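Local coordinates for citrate lyase subunit beta-like protein (Mycobacterium tuberculosis H37Rv, PDB 6CHU) that is a magnesium-dependent lyase of the HpcH/HpaI aldolase family, with roles in itaconate dissimilation and leucine catabolism, at residues Val38-Glu44 with Arg68-Asn74; Thr95-Ala101 with Asp114-Glu120; Leu184-His190 with Phe211-Ile217. All blocks are in the same frame, centred on the assembly; numbering follows the deposited sequence. Where two conformers were deposited one is given.

All three contacts pair neighbouring parallel strands of one closed eight-stranded barrel, and all three are mainly buried. Contact 1 joins the second and third strands, contact 2 the fourth and fifth, contact 3 the seventh and eighth. Contacts 1 and 2 are adjacent: Val71 and Met97 link their strands. A salt bridge from Glu44 OE2 to Lys100 NZ, 2.7 Å, joins their C-terminal ends. Those ends carry Arg72, a substrate-binding residue, and Glu120, which binds magnesium and substrate. Contact 3 meets the others through the barrel interior, where Ile40 touches Val215 and Ile116 touches Leu186. Near the site it contributes the apolar side chains of Val189 and Ile217, and Ile217 also packs on Met259 of the second subunit.

Contact 1: residues Val38-Glu44 with Arg68-Asn74; sequences VVILDLE and RTVVRIN. With ACT (acetate ion), chain E; ACT (acetate ion), chain F.
Arg72, Glu44 and Leu43 bury more surface here than the other residues. Arg72 ends strand 69-72; Leu43 and Glu44 follow directly on strand 38-42, which runs parallel to it. The strand axes approach to 4.5 Å and cross at -26°. The register pairs Val39 with Thr69, Ile40 with Val70, Leu41 with Val71 and Asp42 with Arg72, with CA atoms 4.7 to 4.8 Å apart. The backbone ladder runs Val39 N to Arg68 O (3.0 Å), Val70 N to Val39 O (2.9 Å), Leu41 N to Val70 O (2.7 Å), Arg72 N to Leu41 O (2.8 Å) and Leu43 N to Arg72 O (2.8 Å). Helix 52-61 links the strands as a beta-alpha-beta unit of the TIM barrel. Ile40, Val70, Asp42 and Arg72 face the barrel interior. Val39, Thr69, Leu41 and Val71 face outward.

Arg72 has chi1 and chi2 t and chi3 p. Its NE donates to Asp42 OD1 (2.8 Å) and its NH2 to Asp42 OD2 (2.9 Å), a two-pronged salt bridge. Asp42 OD1 also accepts from Glu44 N (2.8 Å), closing an Asx turn. Glu44 OE1 lies over the guanidinium face, 3.5 Å from Arg72 NH1, and acts on Arg72 by charge alone; Glu44 OE2 pairs with Lys100. Arg72 is a substrate-binding residue. Two acetate ions, probably from the crystallisation liquor, bind it: Arg72 NH1 bonds chain F OXT (2.9 Å) and NH2 chain E OXT (2.7 Å).

Leu43, chi1 m and chi2 t, brings CD1 to 3.8 Å from Val71 CG1. Its carbonyl O accepts from Asn74 ND2 (3.0 Å), which also bonds Asp84.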
loop_
_atom_site.group_PDB
_atom_site.type_symbol
_atom_site.label_atom_id
_atom_site.label_comp_id
_atom_site.label_asym_id
_atom_site.label_seq_id
_atom_site.Cartn_x
_atom_site.Cartn_y
_atom_site.Cartn_z
ATOM N N VAL A 38 25.225 -7.747 13.853
ATOM C CA VAL A 38 24.769 -6.860 14.923
ATOM C C VAL A 38 23.890 -7.677 15.858
ATOM O O VAL A 38 23.079 -8.489 15.403
ATOM C CB VAL A 38 23.990 -5.642 14.374
ATOM C CG1 VAL A 38 23.338 -4.833 15.516
ATOM C CG2 VAL A 38 24.899 -4.744 13.572
ATOM N N VAL A 39 24.053 -7.472 17.160
ATOM C CA VAL A 39 23.227 -8.134 18.162
ATOM C C VAL A 39 22.194 -7.140 18.674
ATOM O O VAL A 39 22.528 -5.986 18.983
ATOM C CB VAL A 39 24.085 -8.673 19.318
ATOM C CG1 VAL A 39 23.205 -9.197 20.440
ATOM C CG2 VAL A 39 25.028 -9.770 18.815
ATOM N N ILE A 40 20.947 -7.583 18.779
ATOM C CA ILE A 40 19.888 -6.812 19.427
ATOM C C ILE A 40 19.688 -7.422 20.808
ATOM O O ILE A 40 19.060 -8.479 20.942
ATOM C CB ILE A 40 18.581 -6.831 18.628
ATOM C CG1 ILE A 40 18.800 -6.408 17.173
ATOM C CG2 ILE A 40 17.551 -5.915 19.303
ATOM C CD1 ILE A 40 17.633 -6.809 16.257
ATOM N N LEU A 41 20.206 -6.770 21.847
ATOM C CA LEU A 41 19.963 -7.245 23.205
ATOM C C LEU A 41 18.551 -6.827 23.586
ATOM O O LEU A 41 18.201 -5.641 23.500
ATOM C CB LEU A 41 21.002 -6.702 24.187
ATOM C CG LEU A 41 22.441 -7.203 23.992
ATOM C CD1 LEU A 41 23.409 -6.422 24.888
ATOM C CD2 LEU A 41 22.582 -8.709 24.264
ATOM N N ASP A 42 17.729 -7.802 23.958
ATOM C CA ASP A 42 16.287 -7.626 23.996
ATOM C C ASP A 42 15.803 -7.498 25.433
ATOM O O ASP A 42 15.999 -8.412 26.241
ATOM C CB ASP A 42 15.596 -8.797 23.304
ATOM C CG ASP A 42 14.137 -8.534 23.042
ATOM O OD1 ASP A 42 13.701 -7.361 23.189
ATOM O OD2 ASP A 42 13.430 -9.499 22.681
ATOM N N LEU A 43 15.155 -6.375 25.740
ATOM C CA LEU A 43 14.438 -6.200 26.996
ATOM C C LEU A 43 12.931 -6.369 26.836
ATOM O O LEU A 43 12.207 -6.356 27.844
ATOM C CB LEU A 43 14.733 -4.810 27.586
ATOM C CG LEU A 43 16.199 -4.453 27.836
ATOM C CD1 LEU A 43 16.291 -2.954 28.199
ATOM C CD2 LEU A 43 16.786 -5.308 28.948
ATOM N N GLU A 44 12.439 -6.537 25.605
ATOM C CA GLU A 44 10.999 -6.643 25.389
ATOM C C GLU A 44 10.569 -8.106 25.251
ATOM O O GLU A 44 10.792 -8.904 26.166
ATOM C CB GLU A 44 10.559 -5.810 24.174
ATOM C CG GLU A 44 9.051 -5.469 24.189
ATOM C CD GLU A 44 8.341 -5.732 22.864
ATOM O OE1 GLU A 44 8.853 -6.513 22.034
ATOM O OE2 GLU A 44 7.258 -5.140 22.653
ATOM N N ARG A 68 28.358 -2.468 17.514
ATOM C CA ARG A 68 27.696 -3.577 16.835
ATOM C C ARG A 68 26.553 -4.151 17.660
ATOM O O ARG A 68 26.157 -5.301 17.437
ATOM C CB ARG A 68 28.713 -4.680 16.511
ATOM C CG ARG A 68 29.753 -4.276 15.487
ATOM C CD ARG A 68 29.098 -3.969 14.145
ATOM N NE ARG A 68 30.081 -3.800 13.077
ATOM C CZ ARG A 68 30.498 -2.623 12.620
ATOM N NH1 ARG A 68 30.014 -1.500 13.135
ATOM N NH2 ARG A 68 31.397 -2.567 11.646
ATOM N N THR A 69 26.022 -3.379 18.608
ATOM C CA THR A 69 24.963 -3.850 19.487
ATOM C C THR A 69 23.915 -2.762 19.655
ATOM O O THR A 69 24.248 -1.596 19.882
ATOM C CB THR A 69 25.514 -4.258 20.860
ATOM O OG1 THR A 69 26.652 -5.106 20.673
ATOM C CG2 THR A 69 24.458 -5.032 21.650
ATOM N N VAL A 70 22.647 -3.176 19.558
ATOM C CA VAL A 70 21.445 -2.358 19.709
ATOM C C VAL A 70 20.604 -2.967 20.828
ATOM O O VAL A 70 20.620 -4.184 21.032
ATOM C CB VAL A 70 20.653 -2.297 18.375
ATOM C CG1 VAL A 70 19.285 -1.630 18.546
ATOM C CG2 VAL A 70 21.470 -1.583 17.308
ATOM N N VAL A 71 19.877 -2.131 21.570
ATOM C CA VAL A 71 19.064 -2.609 22.689
ATOM C C VAL A 71 17.597 -2.384 22.353
ATOM O O VAL A 71 17.182 -1.241 22.121
ATOM C CB VAL A 71 19.444 -1.915 24.009
ATOM C CG1 VAL A 71 18.590 -2.438 25.162
ATOM C CG2 VAL A 71 20.939 -2.123 24.320
ATOM N N ARG A 72 16.808 -3.464 22.317
ATOM C CA ARG A 72 15.365 -3.307 22.172
ATOM C C ARG A 72 14.751 -3.037 23.537
ATOM O O ARG A 72 14.832 -3.875 24.447
ATOM C CB ARG A 72 14.695 -4.517 21.518
ATOM C CG ARG A 72 13.177 -4.244 21.341
ATOM C CD ARG A 72 12.471 -5.175 20.356
ATOM N NE ARG A 72 12.281 -6.527 20.883
ATOM C CZ ARG A 72 11.477 -7.427 20.313
ATOM N NH1 ARG A 72 10.801 -7.094 19.220
ATOM N NH2 ARG A 72 11.345 -8.649 20.828
ATOM N N ILE A 73 14.171 -1.844 23.688
ATOM C CA ILE A 73 13.510 -1.447 24.921
ATOM C C ILE A 73 12.033 -1.799 24.816
ATOM O O ILE A 73 11.599 -2.398 23.831
ATOM C CB ILE A 73 13.717 0.055 25.207
ATOM C CG1 ILE A 73 13.089 0.910 24.101
ATOM C CG2 ILE A 73 15.214 0.362 25.352
ATOM C CD1 ILE A 73 13.321 2.445 24.268
ATOM N N ASN A 74 11.261 -1.449 25.834
ATOM C CA ASN A 74 9.837 -1.722 25.841
ATOM C C ASN A 74 9.070 -0.537 25.251
ATOM O O ASN A 74 9.641 0.511 24.932
ATOM C CB ASN A 74 9.396 -2.072 27.265
ATOM C CG ASN A 74 9.814 -3.487 27.654
ATOM O OD1 ASN A 74 9.091 -4.444 27.384
ATOM N ND2 ASN A 74 11.001 -3.629 28.245
HETATM C C ACT E . 10.453 -11.517 19.140
HETATM O O ACT E . 9.994 -12.435 18.409
HETATM O OXT ACT E . 9.854 -10.516 19.594
HETATM C CH3 ACT E . 11.973 -11.656 19.523
HETATM C C ACT F . 9.182 -8.465 16.277
HETATM O O ACT F . 8.522 -8.571 15.205
HETATM O OXT ACT F . 8.784 -8.060 17.412
HETATM C CH3 ACT F . 10.669 -8.912 16.206
#

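Contact 2: residues Thr95-Ala101 with Asp114-Glu120; sequences TVMLPKA and DVIALVE. With MG (magnesium ion), chain B.
Strands 95-98 and 114-119 run parallel, with axes 4.6 Å apart at their closest and crossing at -19°. Thr95 pairs with Asp114, Val96 with Val115, Met97 with Ile116 and Leu98 with Ala117. Helix 104-108 connects them, so this is another beta-alpha-beta unit of the TIM barrel. Four backbone bonds form the ladder: Val96 N to Asp114 O, Ile116 N to Val96 O and Leu98 N to Ile116 O, each 2.8 Å, then Leu118 N to Leu98 O at 2.9 Å. Met97 CE meets Ile116 CG2 at 4.0 Å inside the barrel. Val96 CG2 meets Val115 CG2 at 4.1 Å on the other face.

At the N-terminal end, water 1 bridges Thr95 OG1 (2.7 Å) and Asp114 OD2 (2.6 Å); Asp114 OD2 also accepts from backbone N of His8, a tag residue. Beyond the strands, Lys100 adopts left-handed backbone angles of 48/40. This turn lets Ala101 N reach Leu118 O (3.0 Å) and Lys100 N reach Glu120 OE2 (2.9 Å). Water 3 donates to Ala101 O (2.8 Å) and accepts from Glu120 N (2.9 Å). Lys100 NZ donates to water 2 (3.1 Å), and also pairs with Glu44, Asp45 and Asp146.

Glu120, chi1 p and chi2 t, binds magnesium through OE1 at 2.1 Å. The magnesium is also bound by waters 2 and 5 (2.1 Å each), water 4 (2.2 Å) and Asp146. Water 2 donates to Glu120 OE2 (2.7 Å). The two carboxylate oxygens thus divide their work: OE1 holds the metal, while OE2 ties the metal-binding residue to the turn and to a metal-bound water.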
loop_
_atom_site.group_PDB
_atom_site.type_symbol
_atom_site.label_atom_id
_atom_site.label_comp_id
_atom_site.label_asym_id
_atom_site.label_seq_id
_atom_site.Cartn_x
_atom_site.Cartn_y
_atom_site.Cartn_z
ATOM N N THR A 95 22.071 3.233 20.690
ATOM C CA THR A 95 21.006 2.988 19.728
ATOM C C THR A 95 20.002 2.019 20.328
ATOM O O THR A 95 20.385 0.948 20.823
ATOM C CB THR A 95 21.586 2.442 18.414
ATOM O OG1 THR A 95 22.539 3.380 17.901
ATOM C CG2 THR A 95 20.487 2.212 17.368
ATOM N N VAL A 96 18.730 2.411 20.321
ATOM C CA VAL A 96 17.660 1.574 20.850
ATOM C C VAL A 96 16.695 1.209 19.730
ATOM O O VAL A 96 16.536 1.936 18.741
ATOM C CB VAL A 96 16.902 2.253 22.013
ATOM C CG1 VAL A 96 17.836 2.473 23.205
ATOM C CG2 VAL A 96 16.269 3.573 21.552
ATOM N N MET A 97 16.033 0.075 19.910
ATOM C CA MET A 97 14.954 -0.366 19.038
ATOM C C MET A 97 13.651 -0.198 19.804
ATOM O O MET A 97 13.516 -0.714 20.919
ATOM C CB MET A 97 15.149 -1.822 18.600
ATOM C CG MET A 97 14.008 -2.343 17.730
ATOM S SD MET A 97 14.288 -4.047 17.180
ATOM C CE MET A 97 15.592 -3.821 15.981
ATOM N N LEU A 98 12.708 0.541 19.212
ATOM C CA LEU A 98 11.443 0.862 19.854
ATOM C C LEU A 98 10.342 -0.034 19.302
ATOM O O LEU A 98 9.945 0.140 18.139
ATOM C CB LEU A 98 11.089 2.329 19.620
ATOM C CG LEU A 98 9.702 2.749 20.133
ATOM C CD1 LEU A 98 9.646 2.735 21.636
ATOM C CD2 LEU A 98 9.312 4.128 19.568
ATOM N N PRO A 99 9.815 -0.978 20.073
ATOM C CA PRO A 99 8.735 -1.832 19.564
ATOM C C PRO A 99 7.411 -1.091 19.619
ATOM O O PRO A 99 7.241 -0.110 20.353
ATOM C CB PRO A 99 8.747 -3.020 20.533
ATOM C CG PRO A 99 9.113 -2.372 21.848
ATOM C CD PRO A 99 10.111 -1.267 21.490
ATOM N N LYS A 100 6.453 -1.601 18.843
ATOM C CA LYS A 100 5.136 -0.983 18.721
ATOM C C LYS A 100 5.265 0.519 18.472
ATOM O O LYS A 100 4.504 1.327 19.012
ATOM C CB LYS A 100 4.262 -1.255 19.958
ATOM C CG LYS A 100 3.698 -2.702 20.055
ATOM C CD LYS A 100 4.740 -3.699 20.598
ATOM C CE LYS A 100 4.182 -5.130 20.619
ATOM N NZ LYS A 100 5.099 -6.071 21.346
ATOM N N ALA A 101 6.242 0.902 17.652
ATOM C CA ALA A 101 6.438 2.322 17.374
ATOM C C ALA A 101 5.221 2.875 16.636
ATOM O O ALA A 101 4.831 2.352 15.587
ATOM C CB ALA A 101 7.710 2.536 16.548
ATOM N N ASP A 114 19.861 7.247 19.263
ATOM C CA ASP A 114 19.467 6.812 17.927
ATOM C C ASP A 114 18.407 5.727 18.057
ATOM O O ASP A 114 18.475 4.888 18.960
ATOM C CB ASP A 114 20.671 6.279 17.141
ATOM C CG ASP A 114 21.605 7.389 16.644
ATOM O OD1 ASP A 114 21.278 8.594 16.778
ATOM O OD2 ASP A 114 22.680 7.046 16.110
ATOM N N VAL A 115 17.420 5.739 17.157
ATOM C CA VAL A 115 16.244 4.883 17.295
ATOM C C VAL A 115 16.019 4.071 16.030
ATOM O O VAL A 115 15.964 4.629 14.928
ATOM C CB VAL A 115 14.984 5.704 17.626
ATOM C CG1 VAL A 115 13.760 4.782 17.769
ATOM C CG2 VAL A 115 15.206 6.511 18.905
ATOM N N ILE A 116 15.864 2.759 16.192
ATOM C CA ILE A 116 15.300 1.899 15.157
ATOM C C ILE A 116 13.849 1.664 15.538
ATOM O O ILE A 116 13.561 1.028 16.556
ATOM C CB ILE A 116 16.081 0.584 15.032
ATOM C CG1 ILE A 116 17.535 0.908 14.684
ATOM C CG2 ILE A 116 15.446 -0.328 13.961
ATOM C CD1 ILE A 116 18.473 -0.270 14.692
ATOM N N ALA A 117 12.926 2.194 14.740
ATOM C CA ALA A 117 11.503 2.075 15.025
ATOM C C ALA A 117 10.991 0.762 14.446
ATOM O O ALA A 117 11.138 0.505 13.243
ATOM C CB ALA A 117 10.737 3.260 14.439
ATOM N N LEU A 118 10.416 -0.069 15.306
ATOM C CA LEU A 118 9.853 -1.357 14.906
ATOM C C LEU A 118 8.345 -1.157 14.809
ATOM O O LEU A 118 7.644 -1.063 15.822
ATOM C CB LEU A 118 10.243 -2.449 15.899
ATOM C CG LEU A 118 9.482 -3.776 15.844
ATOM C CD1 LEU A 118 9.548 -4.394 14.450
ATOM C CD2 LEU A 118 10.068 -4.749 16.892
ATOM N N VAL A 119 7.856 -1.058 13.577
ATOM C CA VAL A 119 6.434 -0.885 13.300
ATOM C C VAL A 119 5.779 -2.263 13.237
ATOM O O VAL A 119 6.160 -3.110 12.421
ATOM C CB VAL A 119 6.222 -0.107 11.991
ATOM C CG1 VAL A 119 4.744 -0.125 11.576
ATOM C CG2 VAL A 119 6.712 1.342 12.153
ATOM N N GLU A 120 4.794 -2.486 14.110
ATOM C CA GLU A 120 4.126 -3.779 14.217
ATOM C C GLU A 120 2.690 -3.603 14.697
ATOM O O GLU A 120 2.134 -4.496 15.344
ATOM C CB GLU A 120 4.920 -4.728 15.150
ATOM C CG GLU A 120 5.338 -4.095 16.478
ATOM C CD GLU A 120 6.323 -4.935 17.267
ATOM O OE1 GLU A 120 6.477 -6.144 16.950
ATOM O OE2 GLU A 120 6.945 -4.372 18.208
HETATM MG MG MG B . 6.916 -7.823 18.155
HETATM O O HOH W 1 23.154 4.590 15.563
HETATM O O HOH W 2 7.590 -6.515 19.637
HETATM O O HOH W 3 3.788 -0.223 15.691
HETATM O O HOH W 4 6.224 -9.066 16.501
HETATM O O HOH W 5 7.220 -9.466 19.460
#

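Contact 3: residues Leu184-His190 with Phe211-Ile217; sequences LALDAVH and FDVTVCI
This is a parallel strand pair between the seventh and eighth strands of the TIM barrel, 184-187 and 213-216, joined through helix 196-209. The axes come to 4.6 Å and cross at -42°. Leu186 pairs with Val213 and Asp187 with Thr214. Asp187 N donates to Val213 O (2.8 Å), and Val215 N to Asp187 O (3.3 Å). At the start, Asp212 N bonds Ala185 O (2.9 Å), which Val213 N reaches weakly (3.3 Å). Asp212, chi1 m, turns OD2 to accept from Ala185 N (2.8 Å).

Inside the barrel, Leu186 CD2 meets Val215 CG2 at 3.8 Å. Outside, Asp187 CB lies over the Phe211 ring in a CH-pi contact, 4.0 Å from its centroid. Water 6 links Asp187 OD2 (2.8 Å) to Thr214 OG1 (2.6 Å), which also bonds Tyr229. Water 7 joins His190 N to Val215 O, both 2.8 Å away, where the strands diverge. Asp187 OD1 accepts from Trp142. Its OD2 salt-bridges Arg171, so the buried charge is balanced from outside the pair, while apolar contacts fill the interior face.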
loop_
_atom_site.group_PDB
_atom_site.type_symbol
_atom_site.label_atom_id
_atom_site.label_comp_id
_atom_site.label_asym_id
_atom_site.label_seq_id
_atom_site.Cartn_x
_atom_site.Cartn_y
_atom_site.Cartn_z
ATOM N N LEU A 184 18.006 3.015 7.563
ATOM C CA LEU A 184 18.154 1.582 7.335
ATOM C C LEU A 184 16.786 0.920 7.277
ATOM O O LEU A 184 15.876 1.283 8.024
ATOM C CB LEU A 184 18.962 0.933 8.456
ATOM C CG LEU A 184 20.480 0.845 8.458
ATOM C CD1 LEU A 184 20.868 -0.121 9.559
ATOM C CD2 LEU A 184 21.005 0.353 7.140
ATOM N N ALA A 185 16.647 -0.086 6.408
ATOM C CA ALA A 185 15.422 -0.876 6.325
ATOM C C ALA A 185 15.712 -2.293 6.802
ATOM O O ALA A 185 16.575 -2.971 6.236
ATOM C CB ALA A 185 14.870 -0.902 4.895
ATOM N N LEU A 186 14.983 -2.739 7.824
ATOM C CA LEU A 186 15.182 -4.055 8.424
ATOM C C LEU A 186 13.953 -4.920 8.169
ATOM O O LEU A 186 12.830 -4.524 8.505
ATOM C CB LEU A 186 15.439 -3.935 9.933
ATOM C CG LEU A 186 16.708 -3.220 10.418
ATOM C CD1 LEU A 186 16.596 -1.701 10.268
ATOM C CD2 LEU A 186 16.905 -3.564 11.875
ATOM N N ASP A 187 14.166 -6.108 7.597
ATOM C CA ASP A 187 13.056 -7.007 7.300
ATOM C C ASP A 187 12.730 -7.871 8.513
ATOM O O ASP A 187 13.590 -8.142 9.359
ATOM C CB ASP A 187 13.384 -7.891 6.091
ATOM C CG ASP A 187 12.138 -8.449 5.410
ATOM O OD1 ASP A 187 11.063 -7.838 5.495
ATOM O OD2 ASP A 187 12.240 -9.519 4.780
ATOM N N ALA A 188 11.473 -8.314 8.581
ATOM C CA ALA A 188 10.931 -9.002 9.746
ATOM C C ALA A 188 11.543 -10.397 9.931
ATOM O O ALA A 188 12.028 -11.040 8.989
ATOM C CB ALA A 188 9.408 -9.135 9.631
ATOM N N VAL A 189 11.467 -10.877 11.178
ATOM C CA VAL A 189 12.043 -12.163 11.547
ATOM C C VAL A 189 11.235 -13.303 10.949
ATOM O O VAL A 189 10.023 -13.203 10.725
ATOM C CB VAL A 189 12.122 -12.310 13.077
ATOM C CG1 VAL A 189 13.042 -11.268 13.678
ATOM C CG2 VAL A 189 10.735 -12.243 13.706
ATOM N N HIS A 190 11.920 -14.414 10.710
ATOM C CA HIS A 190 11.320 -15.644 10.210
ATOM C C HIS A 190 11.190 -16.569 11.410
ATOM O O HIS A 190 12.171 -17.186 11.819
ATOM C CB HIS A 190 12.203 -16.244 9.123
ATOM C CG HIS A 190 11.508 -17.253 8.268
ATOM N ND1 HIS A 190 10.753 -16.901 7.170
ATOM C CD2 HIS A 190 11.466 -18.604 8.342
ATOM C CE1 HIS A 190 10.272 -17.994 6.605
ATOM N NE2 HIS A 190 10.682 -19.040 7.302
ATOM N N PHE A 211 16.094 -4.005 1.060
ATOM C CA PHE A 211 16.272 -4.066 2.501
ATOM C C PHE A 211 17.767 -4.125 2.794
ATOM O O PHE A 211 18.555 -4.627 1.992
ATOM C CB PHE A 211 15.550 -5.282 3.105
ATOM C CG PHE A 211 14.091 -5.038 3.398
ATOM C CD1 PHE A 211 13.701 -4.438 4.583
ATOM C CD2 PHE A 211 13.109 -5.403 2.475
ATOM C CE1 PHE A 211 12.359 -4.203 4.862
ATOM C CE2 PHE A 211 11.757 -5.179 2.741
ATOM C CZ PHE A 211 11.379 -4.577 3.945
ATOM N N ASP A 212 18.162 -3.555 3.932
ATOM C CA ASP A 212 19.562 -3.538 4.331
ATOM C C ASP A 212 19.921 -4.684 5.250
ATOM O O ASP A 212 21.104 -5.051 5.336
ATOM C CB ASP A 212 19.879 -2.229 5.049
ATOM C CG ASP A 212 19.629 -1.032 4.174
ATOM O OD1 ASP A 212 20.360 -0.902 3.178
ATOM O OD2 ASP A 212 18.679 -0.269 4.447
ATOM N N VAL A 213 18.926 -5.235 5.932
ATOM C CA VAL A 213 19.108 -6.176 7.035
ATOM C C VAL A 213 17.935 -7.149 7.029
ATOM O O VAL A 213 16.792 -6.752 6.793
ATOM C CB VAL A 213 19.167 -5.435 8.393
ATOM C CG1 VAL A 213 19.064 -6.431 9.561
ATOM C CG2 VAL A 213 20.438 -4.575 8.509
ATOM N N THR A 214 18.210 -8.424 7.318
ATOM C CA THR A 214 17.175 -9.346 7.776
ATOM C C THR A 214 17.476 -9.695 9.227
ATOM O O THR A 214 18.571 -10.183 9.536
ATOM C CB THR A 214 17.125 -10.609 6.914
ATOM O OG1 THR A 214 16.535 -10.290 5.649
ATOM C CG2 THR A 214 16.280 -11.697 7.595
ATOM N N VAL A 215 16.519 -9.446 10.111
ATOM C CA VAL A 215 16.715 -9.735 11.526
ATOM C C VAL A 215 16.368 -11.194 11.785
ATOM O O VAL A 215 15.416 -11.742 11.204
ATOM C CB VAL A 215 15.884 -8.779 12.398
ATOM C CG1 VAL A 215 16.147 -9.057 13.880
ATOM C CG2 VAL A 215 16.258 -7.324 12.059
ATOM N N CYS A 216 17.170 -11.837 12.632
ATOM C CA CYS A 216 17.058 -13.258 12.935
ATOM C C CYS A 216 16.777 -13.474 14.416
ATOM O O CYS A 216 17.145 -12.652 15.258
ATOM C CB CYS A 216 18.343 -13.998 12.570
ATOM S SG CYS A 216 18.803 -13.830 10.849
ATOM N N ILE A 217 16.144 -14.606 14.731
ATOM C CA ILE A 217 15.895 -14.993 16.116
ATOM C C ILE A 217 16.673 -16.231 16.521
ATOM O O ILE A 217 16.581 -16.658 17.683
ATOM C CB ILE A 217 14.389 -15.178 16.381
ATOM C CG1 ILE A 217 13.740 -15.875 15.198
ATOM C CG2 ILE A 217 13.699 -13.817 16.572
ATOM C CD1 ILE A 217 13.285 -17.214 15.513
HETATM O O HOH W 6 14.237 -11.414 5.100
HETATM O O HOH W 7 14.633 -14.074 9.907
#